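Local coordinates for protein group 3 allergen SMIPP-S YvT004A06 (Sarcoptes scabiei type hominis, PDB 3H7T) that is an inactivated paralogue of trypsin-like serine proteases and so probably lacks the endopeptidase activity usually assigned to its family, at residues A[73-78]-A[225-230]; A[41-46]-A[85-90]; A[16-21]-A[36-41]; A[112-117]-A[195-200]. All blocks are in the same frame, centred on the assembly; numbering follows the deposited sequence.

Followed from the N terminus, the chain of this trypsin-like fold closes its first loop at contact 3, where strand 15-20 meets strand 35-38 across the barrel of the N-terminal half. Contact 2 opens on Gln-41, which it shares with contact 3, and closes at strand 87-91, tying the short helix 40-43 to the same barrel. Before it closes, contact 1 has opened at strand 65-74, so the two cross; contact 1 ends only at helix 221-228, which lies against the outside of that barrel. Contact 4, between the linker 112-117 and strand 195-200, falls wholly within the span of contact 1 and belongs to the other sheet.

Contact 1. Residues A[73-78]-A[225-230]; sequences YIVRYH and KDIISG. With ZN (zinc ion), chain E.
Tyr-73 and Ile-227 face each other with their CA atoms 7.1 Å apart, where strand 65-74 passes the last turn of helix 221-228, and no hydrogen bond joins the two segments. Ile-227 does the touching on the helix side with both of its methyls. Its CG2, anti to the backbone N, lies over one face of the Tyr-73 ring, 3.9 Å from the centroid and 24° off the ring normal, a CH-pi contact displaced toward the CG end, where CG2 comes within 3.6 Å of Tyr-73 CG. The other methyl, Ile-227 CD1, reaches farther on, to Val-75 CG2 at 3.8 Å, so one isoleucine spans two residues whose CB atoms both point toward the helix. The tyrosine hydroxyl bonds beyond the contact, to Glu-90 on the adjoining strand. Farther along, His-78 NE2 binds a zinc ion at 2.2 Å, with a water as a further ligand. Gly-230 ends the helix in a Schellman motif. Packing of a C-terminal helix on the first barrel recurs throughout the trypsin family; here the join is apolar, with dispersion and CH-pi attraction as its chemistry and the polar end of Tyr-73 satisfied within the sheet.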
loop_
_atom_site.group_PDB
_atom_site.type_symbol
_atom_site.label_atom_id
_atom_site.label_comp_id
_atom_site.label_asym_id
_atom_site.label_seq_id
_atom_site.Cartn_x
_atom_site.Cartn_y
_atom_site.Cartn_z
ATOM N N TYR A 73 -6.039 -13.486 0.282
ATOM C CA TYR A 73 -5.996 -13.729 1.724
ATOM C C TYR A 73 -6.271 -12.446 2.478
ATOM O O TYR A 73 -5.530 -11.470 2.342
ATOM C CB TYR A 73 -4.643 -14.309 2.135
ATOM C CG TYR A 73 -4.311 -15.584 1.409
ATOM C CD1 TYR A 73 -4.595 -16.827 1.979
ATOM C CD2 TYR A 73 -3.728 -15.554 0.140
ATOM C CE1 TYR A 73 -4.298 -18.007 1.306
ATOM C CE2 TYR A 73 -3.428 -16.726 -0.536
ATOM C CZ TYR A 73 -3.714 -17.947 0.053
ATOM O OH TYR A 73 -3.421 -19.110 -0.621
ATOM N N ILE A 74 -7.359 -12.457 3.245
ATOM C CA ILE A 74 -7.751 -11.352 4.114
ATOM C C ILE A 74 -7.754 -11.882 5.552
ATOM O O ILE A 74 -8.294 -12.959 5.816
ATOM C CB ILE A 74 -9.174 -10.841 3.775
ATOM C CG1 ILE A 74 -9.356 -10.619 2.261
ATOM C CG2 ILE A 74 -9.527 -9.606 4.607
ATOM C CD1 ILE A 74 -9.218 -9.174 1.778
ATOM N N VAL A 75 -7.152 -11.133 6.474
ATOM C CA VAL A 75 -7.113 -11.543 7.887
ATOM C C VAL A 75 -7.819 -10.532 8.795
ATOM O O VAL A 75 -7.189 -9.633 9.361
ATOM C CB VAL A 75 -5.661 -11.813 8.382
ATOM C CG1 VAL A 75 -5.669 -12.469 9.776
ATOM C CG2 VAL A 75 -4.903 -12.683 7.390
ATOM N N ARG A 76 -9.137 -10.694 8.913
ATOM C CA ARG A 76 -9.987 -9.904 9.821
ATOM C C ARG A 76 -10.059 -8.402 9.499
ATOM O O ARG A 76 -10.082 -7.559 10.402
ATOM C CB ARG A 76 -9.609 -10.152 11.295
ATOM C CG ARG A 76 -9.608 -11.641 11.710
ATOM C CD ARG A 76 -10.980 -12.287 11.470
ATOM N NE ARG A 76 -12.036 -11.599 12.213
ATOM C CZ ARG A 76 -13.336 -11.693 11.945
ATOM N NH1 ARG A 76 -14.216 -11.022 12.680
ATOM N NH2 ARG A 76 -13.761 -12.455 10.942
ATOM N N TYR A 77 -10.116 -8.063 8.211
ATOM C CA TYR A 77 -10.323 -6.665 7.832
ATOM C C TYR A 77 -11.631 -6.147 8.424
ATOM O O TYR A 77 -12.670 -6.791 8.283
ATOM C CB TYR A 77 -10.341 -6.497 6.312
ATOM C CG TYR A 77 -10.635 -5.084 5.853
ATOM C CD1 TYR A 77 -9.922 -3.994 6.366
ATOM C CD2 TYR A 77 -11.599 -4.838 4.876
ATOM C CE1 TYR A 77 -10.183 -2.695 5.931
ATOM C CE2 TYR A 77 -11.869 -3.539 4.433
ATOM C CZ TYR A 77 -11.159 -2.483 4.965
ATOM O OH TYR A 77 -11.423 -1.215 4.539
ATOM N N HIS A 78 -11.565 -5.006 9.107
ATOM C CA HIS A 78 -12.760 -4.367 9.646
ATOM C C HIS A 78 -13.004 -3.042 8.928
ATOM O O HIS A 78 -12.374 -2.037 9.262
ATOM C CB HIS A 78 -12.643 -4.159 11.162
ATOM C CG HIS A 78 -12.536 -5.437 11.934
ATOM N ND1 HIS A 78 -13.402 -6.492 11.744
ATOM C CD2 HIS A 78 -11.669 -5.831 12.893
ATOM C CE1 HIS A 78 -13.069 -7.483 12.550
ATOM N NE2 HIS A 78 -12.021 -7.108 13.257
ATOM N N LYS A 225 3.642 -14.036 7.099
ATOM C CA LYS A 225 4.441 -15.254 6.978
ATOM C C LYS A 225 3.593 -16.524 7.109
ATOM O O LYS A 225 3.911 -17.546 6.500
ATOM C CB LYS A 225 5.602 -15.241 7.978
ATOM C CG LYS A 225 6.693 -14.255 7.589
ATOM C CD LYS A 225 7.819 -14.194 8.608
ATOM C CE LYS A 225 8.994 -13.405 8.041
ATOM N NZ LYS A 225 10.079 -13.191 9.033
ATOM N N ASP A 226 2.516 -16.448 7.892
ATOM C CA ASP A 226 1.536 -17.536 7.988
ATOM C C ASP A 226 0.814 -17.767 6.664
ATOM O O ASP A 226 0.591 -18.915 6.268
ATOM C CB ASP A 226 0.495 -17.237 9.068
ATOM C CG ASP A 226 0.994 -17.538 10.476
ATOM O OD1 ASP A 226 2.143 -18.003 10.645
ATOM O OD2 ASP A 226 0.223 -17.287 11.424
ATOM N N ILE A 227 0.422 -16.669 6.013
ATOM C CA ILE A 227 -0.248 -16.720 4.726
ATOM C C ILE A 227 0.662 -17.390 3.702
ATOM O O ILE A 227 0.237 -18.314 3.006
ATOM C CB ILE A 227 -0.665 -15.303 4.219
ATOM C CG1 ILE A 227 -1.881 -14.784 4.993
ATOM C CG2 ILE A 227 -0.989 -15.345 2.738
ATOM C CD1 ILE A 227 -2.147 -13.296 4.810
ATOM N N ILE A 228 1.912 -16.929 3.645
ATOM C CA ILE A 228 2.895 -17.415 2.682
ATOM C C ILE A 228 3.273 -18.883 2.936
ATOM O O ILE A 228 3.611 -19.600 1.999
ATOM C CB ILE A 228 4.156 -16.499 2.640
ATOM C CG1 ILE A 228 3.787 -15.115 2.091
ATOM C CG2 ILE A 228 5.274 -17.125 1.786
ATOM C CD1 ILE A 228 4.782 -14.016 2.436
ATOM N N SER A 229 3.192 -19.321 4.192
ATOM C CA SER A 229 3.479 -20.718 4.552
ATOM C C SER A 229 2.291 -21.644 4.301
ATOM O O SER A 229 2.385 -22.854 4.518
ATOM C CB SER A 229 3.899 -20.819 6.021
ATOM O OG SER A 229 5.041 -20.024 6.279
ATOM N N GLY A 230 1.171 -21.072 3.865
ATOM C CA GLY A 230 -0.023 -21.852 3.559
ATOM C C GLY A 230 -0.833 -22.224 4.785
ATOM O O GLY A 230 -1.616 -23.167 4.749
HETATM ZN ZN ZN E . -11.082 -7.634 15.157
HETATM O O HOH W 1 -10.700 -5.891 16.235
#

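Contact 2. Residues A[41-46]-A[85-90]; sequences QCVDGT and NYAVIE
Asn-85 ND2 donates to Gln-41 OE1 at 2.9 Å, the shortest polar bond between the two segments, and the same amide turns its oxygen to the backbone: Gln-41 N reaches Asn-85 OD1 at 3.0 Å. Both bonds are nearly straight, with N-H...O angles of 163° and 167°. Two bonds thus hold the Asn-85 amide at both ends, which fixes its rotation. The acceptor OE1 lies in the plane of the asparagine amide, whereas the donor is tilted well away from the plane of the glutamine carbonyl, the two amides being turned 37° against each other. Gln-41 gets its OE1 there by placing CG between its backbone N and carbonyl carbon, from where the chain runs extended; its NE2 bonds onward to the carbonyl of Tyr-202.

Beyond this polar end the contact becomes apolar. Val-43 CG2 meets Ala-87 CB at 3.6 Å, and Val-43 CG1 lies 4.4 Å from Ile-89 CD1, so Val-43 bears mainly on Ala-87 and only loosely on Ile-89, two residues on. The disulfide of Cys-42 with Cys-26 ties helix 40-43 to strand 26-30. In active trypsin-like proteases this is the site of two members of the catalytic triad: Gln-41 occupies the position of the histidine in the TAAHC sequence and Tyr-86 that of the aspartate, an arrangement consistent with an inactivated active site.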
loop_
_atom_site.group_PDB
_atom_site.type_symbol
_atom_site.label_atom_id
_atom_site.label_comp_id
_atom_site.label_asym_id
_atom_site.label_seq_id
_atom_site.Cartn_x
_atom_site.Cartn_y
_atom_site.Cartn_z
ATOM N N GLN A 41 -9.013 -2.983 1.690
ATOM C CA GLN A 41 -10.060 -2.144 1.085
ATOM C C GLN A 41 -10.131 -2.248 -0.441
ATOM O O GLN A 41 -11.126 -1.856 -1.047
ATOM C CB GLN A 41 -9.883 -0.669 1.486
ATOM C CG GLN A 41 -8.698 0.033 0.791
ATOM C CD GLN A 41 -8.464 1.438 1.311
ATOM O OE1 GLN A 41 -7.564 1.659 2.121
ATOM N NE2 GLN A 41 -9.288 2.399 0.863
ATOM N N CYS A 42 -9.063 -2.752 -1.047
ATOM C CA CYS A 42 -8.953 -2.863 -2.495
ATOM C C CYS A 42 -9.677 -4.079 -3.048
ATOM O O CYS A 42 -10.227 -4.025 -4.144
ATOM C CB CYS A 42 -7.480 -2.953 -2.901
ATOM S SG CYS A 42 -6.492 -1.528 -2.392
ATOM N N VAL A 43 -9.663 -5.173 -2.294
ATOM C CA VAL A 43 -10.026 -6.478 -2.850
ATOM C C VAL A 43 -10.976 -7.308 -1.977
ATOM O O VAL A 43 -11.336 -8.430 -2.344
ATOM C CB VAL A 43 -8.759 -7.313 -3.190
ATOM C CG1 VAL A 43 -7.922 -6.626 -4.292
ATOM C CG2 VAL A 43 -7.916 -7.567 -1.932
ATOM N N ASP A 44 -11.372 -6.751 -0.834
ATOM C CA ASP A 44 -12.296 -7.408 0.093
ATOM C C ASP A 44 -13.600 -7.811 -0.597
ATOM O O ASP A 44 -14.325 -6.960 -1.108
ATOM C CB ASP A 44 -12.600 -6.486 1.278
ATOM C CG ASP A 44 -13.453 -7.153 2.343
ATOM O OD1 ASP A 44 -13.363 -8.387 2.506
ATOM O OD2 ASP A 44 -14.207 -6.435 3.030
ATOM N N GLY A 45 -13.872 -9.114 -0.608
ATOM C CA GLY A 45 -15.097 -9.663 -1.187
ATOM C C GLY A 45 -15.089 -9.743 -2.705
ATOM O O GLY A 45 -16.138 -9.913 -3.320
ATOM N N THR A 46 -13.903 -9.631 -3.302
ATOM C CA THR A 46 -13.742 -9.691 -4.753
ATOM C C THR A 46 -13.113 -11.017 -5.169
ATOM O O THR A 46 -12.090 -11.439 -4.616
ATOM C CB THR A 46 -12.900 -8.496 -5.285
ATOM O OG1 THR A 46 -13.573 -7.268 -4.986
ATOM C CG2 THR A 46 -12.702 -8.584 -6.794
ATOM N N ASN A 85 -6.034 -3.503 7.648
ATOM C CA ASN A 85 -6.282 -3.179 6.248
ATOM C C ASN A 85 -5.131 -3.641 5.342
ATOM O O ASN A 85 -4.388 -2.829 4.786
ATOM C CB ASN A 85 -6.546 -1.671 6.132
ATOM C CG ASN A 85 -6.904 -1.224 4.724
ATOM O OD1 ASN A 85 -7.198 -2.033 3.842
ATOM N ND2 ASN A 85 -6.873 0.087 4.511
ATOM N N TYR A 86 -4.984 -4.958 5.214
ATOM C CA TYR A 86 -4.046 -5.537 4.252
ATOM C C TYR A 86 -4.630 -6.790 3.608
ATOM O O TYR A 86 -5.495 -7.464 4.186
ATOM C CB TYR A 86 -2.694 -5.836 4.907
ATOM C CG TYR A 86 -2.760 -6.922 5.968
ATOM C CD1 TYR A 86 -2.341 -8.219 5.688
ATOM C CD2 TYR A 86 -3.243 -6.647 7.246
ATOM C CE1 TYR A 86 -2.403 -9.223 6.656
ATOM C CE2 TYR A 86 -3.316 -7.642 8.218
ATOM C CZ TYR A 86 -2.888 -8.926 7.915
ATOM O OH TYR A 86 -2.952 -9.916 8.868
ATOM N N ALA A 87 -4.179 -7.080 2.391
ATOM C CA ALA A 87 -4.522 -8.346 1.749
ATOM C C ALA A 87 -3.325 -8.911 1.022
ATOM O O ALA A 87 -2.485 -8.167 0.513
ATOM C CB ALA A 87 -5.689 -8.181 0.799
ATOM N N VAL A 88 -3.241 -10.234 0.986
ATOM C CA VAL A 88 -2.186 -10.881 0.235
ATOM C C VAL A 88 -2.796 -11.598 -0.951
ATOM O O VAL A 88 -3.771 -12.345 -0.819
ATOM C CB VAL A 88 -1.332 -11.828 1.102
ATOM C CG1 VAL A 88 -0.308 -12.555 0.243
ATOM C CG2 VAL A 88 -0.642 -11.040 2.211
ATOM N N ILE A 89 -2.222 -11.335 -2.113
ATOM C CA ILE A 89 -2.695 -11.907 -3.354
ATOM C C ILE A 89 -1.680 -12.930 -3.831
ATOM O O ILE A 89 -0.485 -12.637 -3.924
ATOM C CB ILE A 89 -2.914 -10.812 -4.435
ATOM C CG1 ILE A 89 -3.940 -9.777 -3.949
ATOM C CG2 ILE A 89 -3.368 -11.443 -5.753
ATOM C CD1 ILE A 89 -3.985 -8.477 -4.782
ATOM N N GLU A 90 -2.154 -14.143 -4.096
ATOM C CA GLU A 90 -1.326 -15.150 -4.750
ATOM C C GLU A 90 -1.621 -15.118 -6.247
ATOM O O GLU A 90 -2.783 -15.102 -6.651
ATOM C CB GLU A 90 -1.582 -16.544 -4.164
ATOM C CG GLU A 90 -0.745 -17.641 -4.812
ATOM C CD GLU A 90 -0.943 -19.010 -4.183
ATOM O OE1 GLU A 90 -1.699 -19.137 -3.192
ATOM O OE2 GLU A 90 -0.321 -19.968 -4.682
#

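Contact 3. Residues A[16-21]-A[36-41]; sequences VGVLVD and VITAAQ
The interior of the six-stranded antiparallel barrel of the N-terminal half, one of the two barrels of the chymotrypsin fold, is where Val-16 and Val-18 of strand 15-20 meet Val-36 and Thr-38 of strand 35-38. These strands are not neighbours in the sheet, since strand 26-30 runs between them, and side chains alone make the contact. Val-16 and Val-36 reach toward each other tip to tip: Val-16 CG2 comes within 3.7 Å of Val-36 CG1, with Val-36 CG2 farther off at 4.2 Å. A single methyl therefore lies against the fork of the opposite valine, CG1 of Val-36 being anti to its backbone N (chi1 159°).

Two residues along each strand, Val-18 and Thr-38 pass each other at a slant. Val-18 CG2 lies 4.0 Å from Thr-38 OG1 and 4.1 Å from Thr-38 CB, a looser meeting. The hydroxyl is not left wanting in the apolar surroundings, because it hydrogen-bonds to the carbonyl of Gly-27. The CA separations, 8.2 Å between Val-16 and Val-36 and 7.8 Å between Val-18 and Thr-38, fit two strands that the curl of the barrel turns toward each other. Around the pair, Ile-53 of strand 51-55 packs on Val-16, Ile-30 of strand 26-30 joins it, and Ile-89 of strand 87-91 touches both Val-18 and Thr-38, while the weakly bonded helix 40-43 follows strand 35-38 after one residue.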
loop_
_atom_site.group_PDB
_atom_site.type_symbol
_atom_site.label_atom_id
_atom_site.label_comp_id
_atom_site.label_asym_id
_atom_site.label_seq_id
_atom_site.Cartn_x
_atom_site.Cartn_y
_atom_site.Cartn_z
ATOM N N VAL A 16 3.805 -2.759 -7.726
ATOM C CA VAL A 16 2.886 -3.277 -8.732
ATOM C C VAL A 16 1.541 -2.560 -8.708
ATOM O O VAL A 16 1.180 -1.890 -7.727
ATOM C CB VAL A 16 2.660 -4.815 -8.605
ATOM C CG1 VAL A 16 3.980 -5.571 -8.726
ATOM C CG2 VAL A 16 1.942 -5.172 -7.316
ATOM N N GLY A 17 0.805 -2.703 -9.810
ATOM C CA GLY A 17 -0.556 -2.222 -9.904
ATOM C C GLY A 17 -1.531 -3.347 -9.636
ATOM O O GLY A 17 -1.304 -4.494 -10.038
ATOM N N VAL A 18 -2.606 -3.032 -8.927
ATOM C CA VAL A 18 -3.641 -4.025 -8.653
ATOM C C VAL A 18 -4.927 -3.580 -9.331
ATOM O O VAL A 18 -5.633 -2.692 -8.849
ATOM C CB VAL A 18 -3.848 -4.278 -7.145
ATOM C CG1 VAL A 18 -4.942 -5.334 -6.913
ATOM C CG2 VAL A 18 -2.529 -4.709 -6.490
ATOM N N LEU A 19 -5.198 -4.194 -10.477
ATOM C CA LEU A 19 -6.370 -3.864 -11.272
ATOM C C LEU A 19 -7.528 -4.746 -10.838
ATOM O O LEU A 19 -7.431 -5.978 -10.840
ATOM C CB LEU A 19 -6.063 -4.025 -12.771
ATOM C CG LEU A 19 -5.204 -2.910 -13.392
ATOM C CD1 LEU A 19 -3.722 -3.050 -13.057
ATOM C CD2 LEU A 19 -5.405 -2.829 -14.905
ATOM N N VAL A 20 -8.614 -4.105 -10.438
ATOM C CA VAL A 20 -9.765 -4.810 -9.909
ATOM C C VAL A 20 -10.957 -4.480 -10.783
ATOM O O VAL A 20 -11.287 -3.311 -10.979
ATOM C CB VAL A 20 -10.047 -4.420 -8.439
ATOM C CG1 VAL A 20 -11.167 -5.261 -7.872
ATOM C CG2 VAL A 20 -8.782 -4.587 -7.584
ATOM N N ASP A 21 -11.598 -5.526 -11.300
ATOM C CA ASP A 21 -12.682 -5.381 -12.257
ATOM C C ASP A 21 -13.809 -4.502 -11.717
ATOM O O ASP A 21 -14.389 -4.797 -10.669
ATOM C CB ASP A 21 -13.204 -6.759 -12.670
ATOM C CG ASP A 21 -13.856 -6.749 -14.032
ATOM O OD1 ASP A 21 -14.427 -5.707 -14.404
ATOM O OD2 ASP A 21 -13.805 -7.785 -14.733
ATOM N N VAL A 36 1.833 -11.059 -3.607
ATOM C CA VAL A 36 1.798 -9.604 -3.598
ATOM C C VAL A 36 0.968 -9.133 -2.406
ATOM O O VAL A 36 -0.024 -9.768 -2.056
ATOM C CB VAL A 36 1.213 -9.057 -4.930
ATOM C CG1 VAL A 36 0.692 -7.622 -4.772
ATOM C CG2 VAL A 36 2.258 -9.134 -6.039
ATOM N N ILE A 37 1.386 -8.035 -1.773
ATOM C CA ILE A 37 0.615 -7.443 -0.679
ATOM C C ILE A 37 0.036 -6.078 -1.083
ATOM O O ILE A 37 0.727 -5.248 -1.668
ATOM C CB ILE A 37 1.428 -7.346 0.640
ATOM C CG1 ILE A 37 0.547 -6.829 1.789
ATOM C CG2 ILE A 37 2.704 -6.503 0.460
ATOM C CD1 ILE A 37 1.137 -7.056 3.175
ATOM N N THR A 38 -1.236 -5.876 -0.756
ATOM C CA THR A 38 -1.951 -4.631 -1.034
ATOM C C THR A 38 -2.850 -4.309 0.169
ATOM O O THR A 38 -2.742 -4.967 1.212
ATOM C CB THR A 38 -2.741 -4.733 -2.389
ATOM O OG1 THR A 38 -3.265 -3.456 -2.753
ATOM C CG2 THR A 38 -3.890 -5.754 -2.311
ATOM N N ALA A 39 -3.702 -3.290 0.053
ATOM C CA ALA A 39 -4.658 -2.974 1.115
ATOM C C ALA A 39 -5.890 -3.857 0.991
ATOM O O ALA A 39 -6.308 -4.182 -0.116
ATOM C CB ALA A 39 -5.067 -1.507 1.056
ATOM N N ALA A 40 -6.479 -4.228 2.126
ATOM C CA ALA A 40 -7.719 -5.012 2.123
ATOM C C ALA A 40 -8.882 -4.292 1.439
ATOM O O ALA A 40 -9.637 -4.917 0.700
ATOM C CB ALA A 40 -8.096 -5.413 3.523
ATOM N N GLN A 41 -9.013 -2.983 1.690
ATOM C CA GLN A 41 -10.060 -2.144 1.085
ATOM C C GLN A 41 -10.131 -2.248 -0.441
ATOM O O GLN A 41 -11.126 -1.856 -1.047
ATOM C CB GLN A 41 -9.883 -0.669 1.486
ATOM C CG GLN A 41 -8.698 0.033 0.791
ATOM C CD GLN A 41 -8.464 1.438 1.311
ATOM O OE1 GLN A 41 -7.564 1.659 2.121
ATOM N NE2 GLN A 41 -9.288 2.399 0.863
#

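Contact 4. Residues A[112-117]-A[195-200]; sequences YDPEPD and TLVGVA
A classic beta bulge in strand 195-200, where Val-197 and Gly-198 both face Ala-190 of the adjoining strand, is the point at which the linker between the two sheets of this trypsin-like fold comes to rest. From the linker, Tyr-112 and Pro-114 approach Val-197, with Tyr-112 CA 7.2 Å from Val-197 CA. One side of the tyrosine ring does the touching: Val-197 CG1 stands 3.5 Å from Tyr-112 CE2 and 3.6 Å from Tyr-112 CD2, coming in obliquely to the ring. The ring gets there because its CG extends away from the backbone N, chi1 being -172°. The second valine methyl serves the proline, Val-197 CG2 lying 4.2 Å from Pro-114 CG, so the two branches of one residue divide the linker between them.

A water complements this apolar patch. It donates to Tyr-112 O at 3.1 Å and to Val-197 O at 2.8 Å, bridging two backbone carbonyls, and it sits in the plane of the Tyr-112 ring, at its edge. The phenol hydroxyl bonds to Gln-192 on strand 189-192, and Asp-113 turns the other way to form a salt bridge with Arg-149. Linker and strand share no direct hydrogen bond; since carbonyls cannot bond to each other, the water supplies both protons, and the polar link across the contact depends on solvent while the side chains add dispersion alone.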
loop_
_atom_site.group_PDB
_atom_site.type_symbol
_atom_site.label_atom_id
_atom_site.label_comp_id
_atom_site.label_asym_id
_atom_site.label_seq_id
_atom_site.Cartn_x
_atom_site.Cartn_y
_atom_site.Cartn_z
ATOM N N TYR A 112 8.218 -3.852 13.918
ATOM C CA TYR A 112 8.903 -2.643 13.457
ATOM C C TYR A 112 7.944 -1.447 13.463
ATOM O O TYR A 112 6.787 -1.564 13.036
ATOM C CB TYR A 112 9.502 -2.833 12.061
ATOM C CG TYR A 112 10.372 -1.666 11.644
ATOM C CD1 TYR A 112 11.721 -1.619 11.995
ATOM C CD2 TYR A 112 9.836 -0.587 10.936
ATOM C CE1 TYR A 112 12.519 -0.539 11.634
ATOM C CE2 TYR A 112 10.620 0.498 10.579
ATOM C CZ TYR A 112 11.959 0.514 10.920
ATOM O OH TYR A 112 12.739 1.584 10.559
ATOM N N ASP A 113 8.417 -0.313 13.971
ATOM C CA ASP A 113 7.587 0.884 14.071
ATOM C C ASP A 113 8.422 2.103 13.695
ATOM O O ASP A 113 9.305 2.499 14.459
ATOM C CB ASP A 113 7.012 1.023 15.494
ATOM C CG ASP A 113 5.817 1.994 15.572
ATOM O OD1 ASP A 113 5.328 2.477 14.523
ATOM O OD2 ASP A 113 5.358 2.271 16.702
ATOM N N PRO A 114 8.155 2.694 12.507
ATOM C CA PRO A 114 8.989 3.801 12.027
ATOM C C PRO A 114 8.996 4.964 13.015
ATOM O O PRO A 114 7.938 5.363 13.514
ATOM C CB PRO A 114 8.310 4.234 10.715
ATOM C CG PRO A 114 7.352 3.151 10.368
ATOM C CD PRO A 114 6.979 2.469 11.643
ATOM N N GLU A 115 10.183 5.500 13.286
ATOM C CA GLU A 115 10.344 6.566 14.271
ATOM C C GLU A 115 9.841 7.888 13.704
ATOM O O GLU A 115 10.077 8.173 12.531
ATOM C CB GLU A 115 11.815 6.712 14.686
ATOM C CG GLU A 115 12.411 5.474 15.339
ATOM C CD GLU A 115 13.619 5.796 16.190
ATOM N N PRO A 116 9.153 8.700 14.536
ATOM C CA PRO A 116 8.760 10.057 14.129
ATOM C C PRO A 116 9.954 10.837 13.607
ATOM O O PRO A 116 11.063 10.684 14.122
ATOM C CB PRO A 116 8.265 10.687 15.430
ATOM C CG PRO A 116 7.798 9.541 16.253
ATOM C CD PRO A 116 8.642 8.353 15.874
ATOM N N ASP A 117 9.717 11.640 12.572
ATOM C CA ASP A 117 10.747 12.465 11.928
ATOM C C ASP A 117 11.670 11.713 10.962
ATOM O O ASP A 117 12.471 12.332 10.264
ATOM C CB ASP A 117 11.544 13.285 12.961
ATOM C CG ASP A 117 10.679 14.310 13.680
ATOM O OD1 ASP A 117 9.637 14.725 13.122
ATOM O OD2 ASP A 117 11.043 14.708 14.805
ATOM N N THR A 195 13.317 -2.386 3.286
ATOM C CA THR A 195 12.248 -3.298 3.694
ATOM C C THR A 195 10.889 -2.605 3.613
ATOM O O THR A 195 10.817 -1.389 3.663
ATOM C CB THR A 195 12.462 -3.885 5.121
ATOM O OG1 THR A 195 12.080 -2.929 6.106
ATOM C CG2 THR A 195 13.918 -4.327 5.348
ATOM N N LEU A 196 9.827 -3.393 3.488
ATOM C CA LEU A 196 8.463 -2.874 3.406
ATOM C C LEU A 196 7.875 -2.580 4.797
ATOM O O LEU A 196 7.363 -3.482 5.463
ATOM C CB LEU A 196 7.573 -3.866 2.657
ATOM C CG LEU A 196 6.152 -3.383 2.352
ATOM C CD1 LEU A 196 6.191 -2.352 1.221
ATOM C CD2 LEU A 196 5.283 -4.557 1.975
ATOM N N VAL A 197 7.930 -1.325 5.231
ATOM C CA VAL A 197 7.471 -0.994 6.597
ATOM C C VAL A 197 5.997 -0.602 6.676
ATOM O O VAL A 197 5.389 -0.648 7.755
ATOM C CB VAL A 197 8.359 0.078 7.283
ATOM C CG1 VAL A 197 9.814 -0.379 7.317
ATOM C CG2 VAL A 197 8.248 1.428 6.592
ATOM N N GLY A 198 5.434 -0.204 5.536
ATOM C CA GLY A 198 4.051 0.207 5.480
ATOM C C GLY A 198 3.337 -0.149 4.192
ATOM O O GLY A 198 3.962 -0.392 3.150
ATOM N N VAL A 199 2.017 -0.209 4.286
ATOM C CA VAL A 199 1.152 -0.359 3.119
ATOM C C VAL A 199 0.082 0.716 3.203
ATOM O O VAL A 199 -0.706 0.734 4.152
ATOM C CB VAL A 199 0.495 -1.769 3.046
ATOM C CG1 VAL A 199 -0.467 -1.855 1.859
ATOM C CG2 VAL A 199 1.564 -2.876 2.943
ATOM N N ALA A 200 0.033 1.600 2.201
ATOM C CA ALA A 200 -0.874 2.749 2.256
ATOM C C ALA A 200 -2.346 2.384 2.405
ATOM O O ALA A 200 -2.842 1.442 1.780
ATOM C CB ALA A 200 -0.675 3.667 1.034
HETATM O O HOH W 2 6.421 -1.863 10.005
#